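Local coordinates for AAEL008620-PA odorant-binding protein (Aedes aegypti, PDB 5V13) that binds juvenile hormone III in mosquito hemolymph as a member of the odorant-binding protein family, at residues N38-S41 with Q46-N49; S40-E45 with T58-C63; T177-N182 with S186-A191; C195-F200 with Q241-L246. All coordinates share one frame; numbering follows the deposited sequence.

Followed from the N terminus, the chain first meets interaction 1, which closes the short turn from the end of helix 26-38 back onto helix 44-51. Interaction 2 starts from the same stretch, shares Ser40 and Ser41 with it, and reaches further, to helix 59-71, so the two loops overlap. Both lie on the same side of the chain's centre. On the opposite side of it, with its centre about 38 Å from that of interaction 1, interaction 3 closes the connection between helices 169-177 and 190-199. Interaction 4 follows in series: it ties helix 190-199 to helix 239-247 across 40 intervening residues, and touches interaction 3 where Pro188 packs on Tyr243.

Interaction 1 (N38-S41 with Q46-N49); sequences NDSS and QKIN
Two features of the Lys47 side chain carry it to the backbone of Ser40: a first torsion that places CG anti to the carbonyl carbon (chi1 -68°), and an extended run through every later bond. The straight chain spans the gap from helix 44-51 to the preceding loop and delivers its ammonium group to a carbonyl. Lys47 NZ donates to Ser40 O at 3.0 Å. The C=O...N angle is 141°, and the nitrogen stands above the carbonyl plane, 37° out of it. Lys47 CE lies 4.2 Å from Ser40 CB, a loose contact just behind the polar tip. The setting is the loop joining two consecutive helices, where a lysine of the second reaches back to the C-terminal end of the first, helix 26-38. There the same NZ also bonds Leu37 O, from a residue of the juvenile hormone pocket. A water adds a further partner: it accepts from Lys47 NZ at 3.0 Å and donates to Asn38 OD1 at 2.9 Å, linking the lysine to the last residue of that helix. Carbonyl oxygens gathered at a helix C terminus would be expected to favour the positive charge. The hydroxyl of Ser40 faces another partner, donating to Glu60 of helix 59-71.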
# COMPACT_ATOMS: atom_id res chain seq x y z
N ASN B 38 8.49 -13.27 22.28
CA ASN B 38 9.70 -12.76 22.93
C ASN B 38 9.55 -12.72 24.45
O ASN B 38 10.56 -12.76 25.16
CB ASN B 38 10.05 -11.37 22.40
CG ASN B 38 10.51 -11.40 20.94
OD1 ASN B 38 10.88 -12.45 20.41
ND2 ASN B 38 10.47 -10.24 20.29
N ASP B 39 8.32 -12.64 24.96
CA ASP B 39 8.13 -12.77 26.40
C ASP B 39 8.29 -14.20 26.89
O ASP B 39 8.36 -14.41 28.11
CB ASP B 39 6.75 -12.24 26.83
CG ASP B 39 6.63 -10.72 26.70
OD1 ASP B 39 7.68 -10.05 26.60
OD2 ASP B 39 5.49 -10.21 26.70
N SER B 40 8.38 -15.17 26.00
CA SER B 40 8.49 -16.57 26.39
C SER B 40 9.95 -17.02 26.42
O SER B 40 10.74 -16.68 25.53
CB SER B 40 7.70 -17.45 25.43
OG SER B 40 7.81 -18.82 25.78
N SER B 41 10.30 -17.81 27.43
CA SER B 41 11.60 -18.45 27.51
C SER B 41 11.61 -19.87 26.95
O SER B 41 12.57 -20.60 27.18
CB SER B 41 12.09 -18.47 28.97
OG SER B 41 11.14 -19.12 29.80
N GLN B 46 10.01 -25.49 20.40
CA GLN B 46 8.65 -25.16 20.79
C GLN B 46 8.13 -23.96 20.01
O GLN B 46 7.03 -24.00 19.45
CB GLN B 46 8.59 -24.90 22.30
CG GLN B 46 8.72 -26.16 23.14
CD GLN B 46 7.43 -26.97 23.19
OE1 GLN B 46 6.76 -27.19 22.17
NE2 GLN B 46 7.06 -27.41 24.39
N LYS B 47 8.93 -22.89 19.94
CA LYS B 47 8.47 -21.69 19.23
C LYS B 47 8.26 -21.95 17.74
O LYS B 47 7.41 -21.30 17.12
CB LYS B 47 9.44 -20.54 19.45
CG LYS B 47 9.47 -20.03 20.87
CD LYS B 47 10.55 -18.97 21.07
CE LYS B 47 10.50 -18.41 22.49
NZ LYS B 47 11.32 -17.18 22.65
N ILE B 48 9.03 -22.86 17.15
CA ILE B 48 8.79 -23.23 15.75
C ILE B 48 7.43 -23.91 15.60
O ILE B 48 6.68 -23.61 14.66
CB ILE B 48 9.94 -24.11 15.22
CG1 ILE B 48 11.21 -23.29 15.05
CG2 ILE B 48 9.55 -24.77 13.91
CD1 ILE B 48 12.43 -24.13 14.72
N ASN B 49 7.09 -24.82 16.52
CA ASN B 49 5.76 -25.41 16.50
C ASN B 49 4.67 -24.36 16.61
O ASN B 49 3.60 -24.49 16.00
CB ASN B 49 5.61 -26.42 17.64
CG ASN B 49 6.47 -27.64 17.45
OD1 ASN B 49 6.63 -28.14 16.33
ND2 ASN B 49 7.03 -28.14 18.54
O HOH W 1 11.30 -15.29 20.37

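Interaction 2 (S40-E45 with T58-C63); sequences SSASIE and TYESQC
Glu60 reaches out from the first turn of helix 59-71 and lays its side chain along Ala42 before ending at Ser40. Its CB sits 3.8 Å from Ala42 CB, where the two backbones come nearest, and Glu60 CG follows at 4.0 Å from the same methyl group. The chain then bends (chi2 -64°), which turns the carboxylate toward the loop. The central carbon CD lies near the Ser40 hydroxyl, but the gripping atom is OE2. Ser40 OG donates to Glu60 OE2 at 3.0 Å, coming from above the carboxylate plane, 52° out of it. The backbone N of Ala42 is also close to Glu60 OE2, at 3.2 Å, yet its angle is too poor for a hydrogen bond. Ser41 OG stands 3.6 Å from Glu60 OE2, so this oxygen is approached by three successive residues of the loop. The Ser40 hydroxyl is used twice: besides donating a hydrogen bond to the glutamate it accepts from a water 3.0 Å away from Ser40 OG, and that water also donates to Glu60 O, joining side chain and helix backbone. Close by, Ser43 caps helix 44-51 through Gln46 N, and Cys63, nearly one turn beyond Glu60, is bonded to Cys122 of helix 122-135. A loop docked by a single acidic side chain on a disulfide-tethered helix is in keeping with the compact helical, cystine-braced fold of the PBP/GOBP family.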
# COMPACT_ATOMS: atom_id res chain seq x y z
N SER B 40 8.38 -15.17 26.00
CA SER B 40 8.49 -16.57 26.39
C SER B 40 9.95 -17.02 26.42
O SER B 40 10.74 -16.68 25.53
CB SER B 40 7.70 -17.45 25.43
OG SER B 40 7.81 -18.82 25.78
N SER B 41 10.30 -17.81 27.43
CA SER B 41 11.60 -18.45 27.51
C SER B 41 11.61 -19.87 26.95
O SER B 41 12.57 -20.60 27.18
CB SER B 41 12.09 -18.47 28.97
OG SER B 41 11.14 -19.12 29.80
N ALA B 42 10.56 -20.26 26.22
CA ALA B 42 10.48 -21.60 25.67
C ALA B 42 11.62 -21.86 24.67
O ALA B 42 12.21 -20.94 24.10
CB ALA B 42 9.13 -21.81 24.99
N SER B 43 11.91 -23.14 24.46
CA SER B 43 12.90 -23.56 23.49
C SER B 43 12.52 -23.10 22.09
O SER B 43 11.36 -22.82 21.79
CB SER B 43 13.04 -25.09 23.47
OG SER B 43 11.90 -25.65 22.82
N ILE B 44 13.52 -23.07 21.20
CA ILE B 44 13.27 -22.71 19.81
C ILE B 44 12.39 -23.75 19.13
O ILE B 44 11.55 -23.42 18.29
CB ILE B 44 14.60 -22.52 19.05
CG1 ILE B 44 15.31 -21.25 19.50
CG2 ILE B 44 14.34 -22.49 17.55
CD1 ILE B 44 14.60 -19.98 19.08
N GLU B 45 12.59 -25.03 19.44
CA GLU B 45 11.75 -26.05 18.81
C GLU B 45 10.29 -25.83 19.14
O GLU B 45 9.42 -25.94 18.27
CB GLU B 45 12.17 -27.46 19.23
CG GLU B 45 13.32 -28.01 18.39
CD GLU B 45 14.53 -27.14 18.51
OE1 GLU B 45 15.08 -26.73 17.46
OE2 GLU B 45 14.91 -26.84 19.67
N THR B 58 2.47 -28.63 26.46
CA THR B 58 3.37 -28.24 27.54
C THR B 58 2.94 -26.89 28.11
O THR B 58 2.18 -26.13 27.49
CB THR B 58 4.82 -28.18 27.06
OG1 THR B 58 4.96 -27.18 26.04
CG2 THR B 58 5.25 -29.53 26.50
N TYR B 59 3.45 -26.59 29.31
CA TYR B 59 3.04 -25.37 30.01
C TYR B 59 3.40 -24.13 29.20
O TYR B 59 2.60 -23.18 29.11
CB TYR B 59 3.70 -25.32 31.39
CG TYR B 59 3.26 -24.14 32.25
CD1 TYR B 59 1.99 -24.11 32.83
CD2 TYR B 59 4.12 -23.08 32.50
CE1 TYR B 59 1.59 -23.06 33.62
CE2 TYR B 59 3.73 -22.01 33.30
CZ TYR B 59 2.47 -22.01 33.86
OH TYR B 59 2.07 -20.96 34.66
N GLU B 60 4.60 -24.09 28.62
CA GLU B 60 4.99 -22.91 27.86
C GLU B 60 4.08 -22.69 26.66
O GLU B 60 3.75 -21.55 26.34
CB GLU B 60 6.45 -23.03 27.42
CG GLU B 60 7.45 -22.61 28.50
CD GLU B 60 7.34 -21.13 28.87
OE1 GLU B 60 6.44 -20.77 29.67
OE2 GLU B 60 8.13 -20.32 28.35
N SER B 61 3.64 -23.77 26.00
CA SER B 61 2.70 -23.62 24.89
C SER B 61 1.32 -23.16 25.37
O SER B 61 0.65 -22.37 24.69
CB SER B 61 2.56 -24.94 24.13
OG SER B 61 3.81 -25.42 23.67
N GLN B 62 0.85 -23.70 26.49
CA GLN B 62 -0.41 -23.24 27.06
C GLN B 62 -0.33 -21.77 27.40
O GLN B 62 -1.27 -21.01 27.13
CB GLN B 62 -0.78 -24.07 28.29
CG GLN B 62 -0.99 -25.55 28.00
CD GLN B 62 -1.20 -26.38 29.25
OE1 GLN B 62 -0.61 -26.10 30.29
NE2 GLN B 62 -2.04 -27.40 29.16
N CYS B 63 0.79 -21.33 27.97
CA CYS B 63 0.89 -19.91 28.30
C CYS B 63 0.98 -19.04 27.05
O CYS B 63 0.50 -17.90 27.07
CB CYS B 63 2.08 -19.64 29.21
SG CYS B 63 1.82 -20.36 30.86
O HOH W 2 5.06 -19.02 26.98

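Interaction 3 (T177-N182 with S186-A191); sequences TDFKWN and SCPPEA
Pro189 sets CD as a bump over the flat face of Phe179. This atom sits 3.4 Å from the centroid of the Phe179 ring and only 4° off the ring normal, a CH-pi contact almost exactly over the middle. Behind the ring, on its opposite face, lies the backbone N of Trp181, offset toward the rim, so the phenyl group is held between its own backbone and the proline. Phe179 swings its ring across to the prolines because CG lies trans to N (chi1 173°). The preceding proline, Pro188, fills the notch between the two aromatic side chains: Pro188 CB is 3.8 Å from Phe179 CE2, while its other corner, Pro188 CG, is 3.7 Å from Trp181 NE1. The fold element is the turn between helix 169-177, ended by a Schellman motif at Asp178, and helix 190-199, for which Pro189 takes the N-cap position; the Cys173-Cys195 disulfide joins the same two helices. The touching chain sections run nearly antiparallel, their end-to-end directions 160° apart. At the helical end Thr177 CG2 lies 4.1 Å from Ala191 CB, while the Thr177 hydroxyl bonds back to Cys173 O. At the other end a water accepts a hydrogen bond from Trp181 NE1, 3.0 Å away, and donates to Ser186 O. Phe192 of helix 190-199 meets both aromatic rings, and Lys180 leads outward to a salt bridge with Glu174 of the second subunit.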
# COMPACT_ATOMS: atom_id res chain seq x y z
N THR B 177 -4.60 11.86 11.46
CA THR B 177 -5.17 13.04 12.10
C THR B 177 -4.87 14.33 11.34
O THR B 177 -5.25 15.41 11.81
CB THR B 177 -4.68 13.15 13.55
OG1 THR B 177 -3.26 13.32 13.55
CG2 THR B 177 -5.02 11.88 14.32
N ASP B 178 -4.22 14.26 10.18
CA ASP B 178 -3.88 15.45 9.38
C ASP B 178 -3.06 16.44 10.22
O ASP B 178 -3.36 17.64 10.28
CB ASP B 178 -5.15 16.10 8.82
CG ASP B 178 -4.88 17.07 7.67
OD1 ASP B 178 -3.74 17.11 7.17
OD2 ASP B 178 -5.83 17.79 7.26
N PHE B 179 -2.01 15.93 10.86
CA PHE B 179 -1.19 16.71 11.77
C PHE B 179 0.27 16.43 11.46
O PHE B 179 0.67 15.27 11.38
CB PHE B 179 -1.50 16.37 13.24
CG PHE B 179 -0.57 17.02 14.23
CD1 PHE B 179 -0.60 18.40 14.42
CD2 PHE B 179 0.32 16.27 14.98
CE1 PHE B 179 0.25 19.01 15.33
CE2 PHE B 179 1.18 16.88 15.89
CZ PHE B 179 1.14 18.26 16.05
N LYS B 180 1.06 17.48 11.27
CA LYS B 180 2.49 17.34 11.12
C LYS B 180 3.15 17.67 12.46
O LYS B 180 2.96 18.76 12.99
CB LYS B 180 3.02 18.23 10.00
CG LYS B 180 2.43 17.89 8.63
CD LYS B 180 3.25 18.50 7.50
CE LYS B 180 2.36 19.21 6.46
NZ LYS B 180 1.65 18.26 5.56
N TRP B 181 3.92 16.72 12.99
CA TRP B 181 4.57 16.87 14.29
C TRP B 181 6.04 17.18 14.07
O TRP B 181 6.78 16.38 13.48
CB TRP B 181 4.39 15.61 15.13
CG TRP B 181 4.88 15.75 16.54
CD1 TRP B 181 4.61 16.78 17.41
CD2 TRP B 181 5.70 14.82 17.26
NE1 TRP B 181 5.22 16.54 18.62
CE2 TRP B 181 5.90 15.35 18.55
CE3 TRP B 181 6.29 13.60 16.93
CZ2 TRP B 181 6.67 14.69 19.51
CZ3 TRP B 181 7.05 12.95 17.88
CH2 TRP B 181 7.23 13.50 19.16
N ASN B 182 6.47 18.34 14.55
CA ASN B 182 7.83 18.81 14.34
C ASN B 182 8.78 18.45 15.48
O ASN B 182 9.90 18.97 15.51
CB ASN B 182 7.83 20.32 14.11
CG ASN B 182 7.19 20.70 12.79
OD1 ASN B 182 7.38 20.02 11.78
ND2 ASN B 182 6.42 21.77 12.80
N SER B 186 5.47 22.74 20.27
CA SER B 186 4.02 22.83 20.11
C SER B 186 3.33 21.71 20.90
O SER B 186 3.94 20.71 21.28
CB SER B 186 3.65 22.75 18.64
OG SER B 186 4.28 21.64 18.03
N CYS B 187 2.03 21.91 21.14
CA CYS B 187 1.22 20.93 21.84
C CYS B 187 0.36 20.16 20.85
O CYS B 187 -0.55 20.74 20.24
CB CYS B 187 0.35 21.59 22.90
SG CYS B 187 1.18 21.67 24.49
N PRO B 188 0.59 18.86 20.67
CA PRO B 188 -0.11 18.10 19.62
C PRO B 188 -1.58 17.93 19.95
O PRO B 188 -1.99 18.03 21.12
CB PRO B 188 0.62 16.75 19.63
CG PRO B 188 1.96 17.03 20.25
CD PRO B 188 1.70 18.10 21.27
N PRO B 189 -2.42 17.67 18.94
CA PRO B 189 -3.84 17.43 19.22
C PRO B 189 -4.06 16.11 19.95
O PRO B 189 -3.31 15.15 19.77
CB PRO B 189 -4.48 17.37 17.82
CG PRO B 189 -3.37 17.73 16.84
CD PRO B 189 -2.08 17.47 17.53
N GLU B 190 -5.14 16.07 20.74
CA GLU B 190 -5.44 14.89 21.54
C GLU B 190 -5.65 13.64 20.68
O GLU B 190 -5.27 12.53 21.08
CB GLU B 190 -6.67 15.17 22.41
CG GLU B 190 -6.87 14.20 23.57
CD GLU B 190 -7.76 13.03 23.21
OE1 GLU B 190 -7.32 11.87 23.33
OE2 GLU B 190 -8.92 13.27 22.79
N ALA B 191 -6.25 13.79 19.50
CA ALA B 191 -6.47 12.61 18.66
C ALA B 191 -5.15 12.02 18.18
O ALA B 191 -5.01 10.80 18.06
CB ALA B 191 -7.37 12.96 17.48
O HOH W 3 6.18 18.71 20.45

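Interaction 4 (C195-F200 with Q241-L246); sequences CVFRGF and QLYNCL
A buried helix-helix packing in the C-terminal half of the chain rests on Phe197, which projects from helix 190-199 onto helix 239-247 at Leu242 and Tyr243. The backbones stay apart, with the nearest pair, Phe197 CA and Tyr243 CA, 9.0 Å from each other, so side chains, chiefly the phenyl ring, bridge the gap. Phe197 has CG anti to the carbonyl carbon (chi1 -72°), which sends the ring outward from its helix. One flank of the ring meets the leucine: Phe197 CD2 is 3.9 Å from Leu242 CD2, the methyl group arriving at a slant. The same flank continues along the helix backbone. Phe197 CE2 comes 3.8 Å from Tyr243 N, which lies at the edge of the ring near its plane, and 3.9 Å from Tyr243 CB; at the tip, Phe197 CZ is 4.0 Å from Tyr243 CB. Phe197 CZ in turn lies at the edge of the Tyr243 ring, near its plane, and the two side chains cross at about a right angle. Tyr243 then runs on past the contact; its hydroxyl bonds Arg247 and its side chain touches Leu254 of helix 251-264. Trp202 meets the Phe197 ring with planes about 30° apart, and Ile214 of helix 211-220 packs on Leu242. Helices 190-199 and 239-247 thus pack in the buried interior of the C-terminal half, braced by the disulfides Cys195-Cys173 and Cys245-Cys232, consistent with the mostly helical, cystine-braced odorant-binding protein fold.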
# COMPACT_ATOMS: atom_id res chain seq x y z
N CYS B 195 -3.70 8.27 19.24
CA CYS B 195 -3.27 7.31 18.23
C CYS B 195 -1.87 6.78 18.52
O CYS B 195 -1.63 5.56 18.46
CB CYS B 195 -3.31 7.96 16.84
SG CYS B 195 -2.71 6.90 15.45
N VAL B 196 -0.94 7.67 18.86
CA VAL B 196 0.45 7.25 19.08
C VAL B 196 0.55 6.38 20.32
O VAL B 196 1.15 5.30 20.29
CB VAL B 196 1.38 8.47 19.19
CG1 VAL B 196 2.78 8.02 19.61
CG2 VAL B 196 1.45 9.23 17.88
N PHE B 197 -0.04 6.83 21.42
CA PHE B 197 0.07 6.10 22.68
C PHE B 197 -0.59 4.73 22.60
O PHE B 197 -0.09 3.76 23.18
CB PHE B 197 -0.53 6.92 23.82
CG PHE B 197 0.30 8.12 24.22
CD1 PHE B 197 1.61 8.26 23.78
CD2 PHE B 197 -0.24 9.10 25.02
CE1 PHE B 197 2.38 9.36 24.17
CE2 PHE B 197 0.52 10.21 25.41
CZ PHE B 197 1.82 10.33 24.97
N ARG B 198 -1.71 4.62 21.88
CA ARG B 198 -2.33 3.31 21.70
C ARG B 198 -1.52 2.42 20.78
O ARG B 198 -1.49 1.20 20.98
CB ARG B 198 -3.76 3.45 21.17
CG ARG B 198 -4.72 4.00 22.21
CD ARG B 198 -6.14 4.13 21.69
NE ARG B 198 -7.02 4.67 22.74
CZ ARG B 198 -7.83 3.93 23.49
NH1 ARG B 198 -7.91 2.61 23.29
NH2 ARG B 198 -8.59 4.50 24.41
N GLY B 199 -0.86 3.00 19.77
CA GLY B 199 0.05 2.21 18.94
C GLY B 199 1.25 1.70 19.72
O GLY B 199 1.70 0.57 19.52
N PHE B 200 1.80 2.53 20.62
CA PHE B 200 2.88 2.13 21.50
C PHE B 200 2.41 1.20 22.62
O PHE B 200 3.26 0.66 23.35
CB PHE B 200 3.55 3.38 22.14
CG PHE B 200 4.38 4.23 21.18
CD1 PHE B 200 4.47 3.91 19.83
CD2 PHE B 200 5.08 5.34 21.66
CE1 PHE B 200 5.24 4.70 18.95
CE2 PHE B 200 5.86 6.14 20.79
CZ PHE B 200 5.94 5.82 19.44
N GLN B 241 -3.78 13.96 29.26
CA GLN B 241 -3.29 13.96 30.64
C GLN B 241 -1.98 13.19 30.77
O GLN B 241 -1.08 13.62 31.49
CB GLN B 241 -4.34 13.36 31.58
CG GLN B 241 -5.52 14.27 31.87
CD GLN B 241 -6.30 14.62 30.62
OE1 GLN B 241 -6.68 13.74 29.84
NE2 GLN B 241 -6.52 15.91 30.41
N LEU B 242 -1.87 12.04 30.10
CA LEU B 242 -0.62 11.29 30.16
C LEU B 242 0.51 12.08 29.52
O LEU B 242 1.61 12.18 30.08
CB LEU B 242 -0.79 9.95 29.48
CG LEU B 242 0.48 9.09 29.38
CD1 LEU B 242 1.04 8.84 30.78
CD2 LEU B 242 0.14 7.79 28.68
N TYR B 243 0.26 12.65 28.34
CA TYR B 243 1.27 13.46 27.66
C TYR B 243 1.73 14.62 28.54
O TYR B 243 2.93 14.83 28.73
CB TYR B 243 0.73 13.96 26.32
CG TYR B 243 1.64 14.95 25.62
CD1 TYR B 243 2.70 14.51 24.84
CD2 TYR B 243 1.46 16.32 25.77
CE1 TYR B 243 3.54 15.42 24.20
CE2 TYR B 243 2.29 17.23 25.14
CZ TYR B 243 3.32 16.77 24.35
OH TYR B 243 4.14 17.68 23.73
N ASN B 244 0.78 15.38 29.10
CA ASN B 244 1.14 16.50 29.97
C ASN B 244 1.94 16.03 31.18
O ASN B 244 2.88 16.70 31.61
CB ASN B 244 -0.11 17.26 30.42
CG ASN B 244 -0.74 18.09 29.31
OD1 ASN B 244 -0.09 18.43 28.33
ND2 ASN B 244 -2.01 18.43 29.47
N CYS B 245 1.58 14.87 31.74
CA CYS B 245 2.30 14.39 32.91
C CYS B 245 3.73 14.01 32.55
O CYS B 245 4.68 14.38 33.26
CB CYS B 245 1.55 13.23 33.55
SG CYS B 245 2.40 12.47 34.98
N LEU B 246 3.92 13.29 31.44
CA LEU B 246 5.27 12.89 31.04
C LEU B 246 6.11 14.09 30.62
O LEU B 246 7.29 14.19 30.99
CB LEU B 246 5.21 11.87 29.90
CG LEU B 246 4.66 10.48 30.24
CD1 LEU B 246 4.48 9.65 28.99
CD2 LEU B 246 5.58 9.76 31.24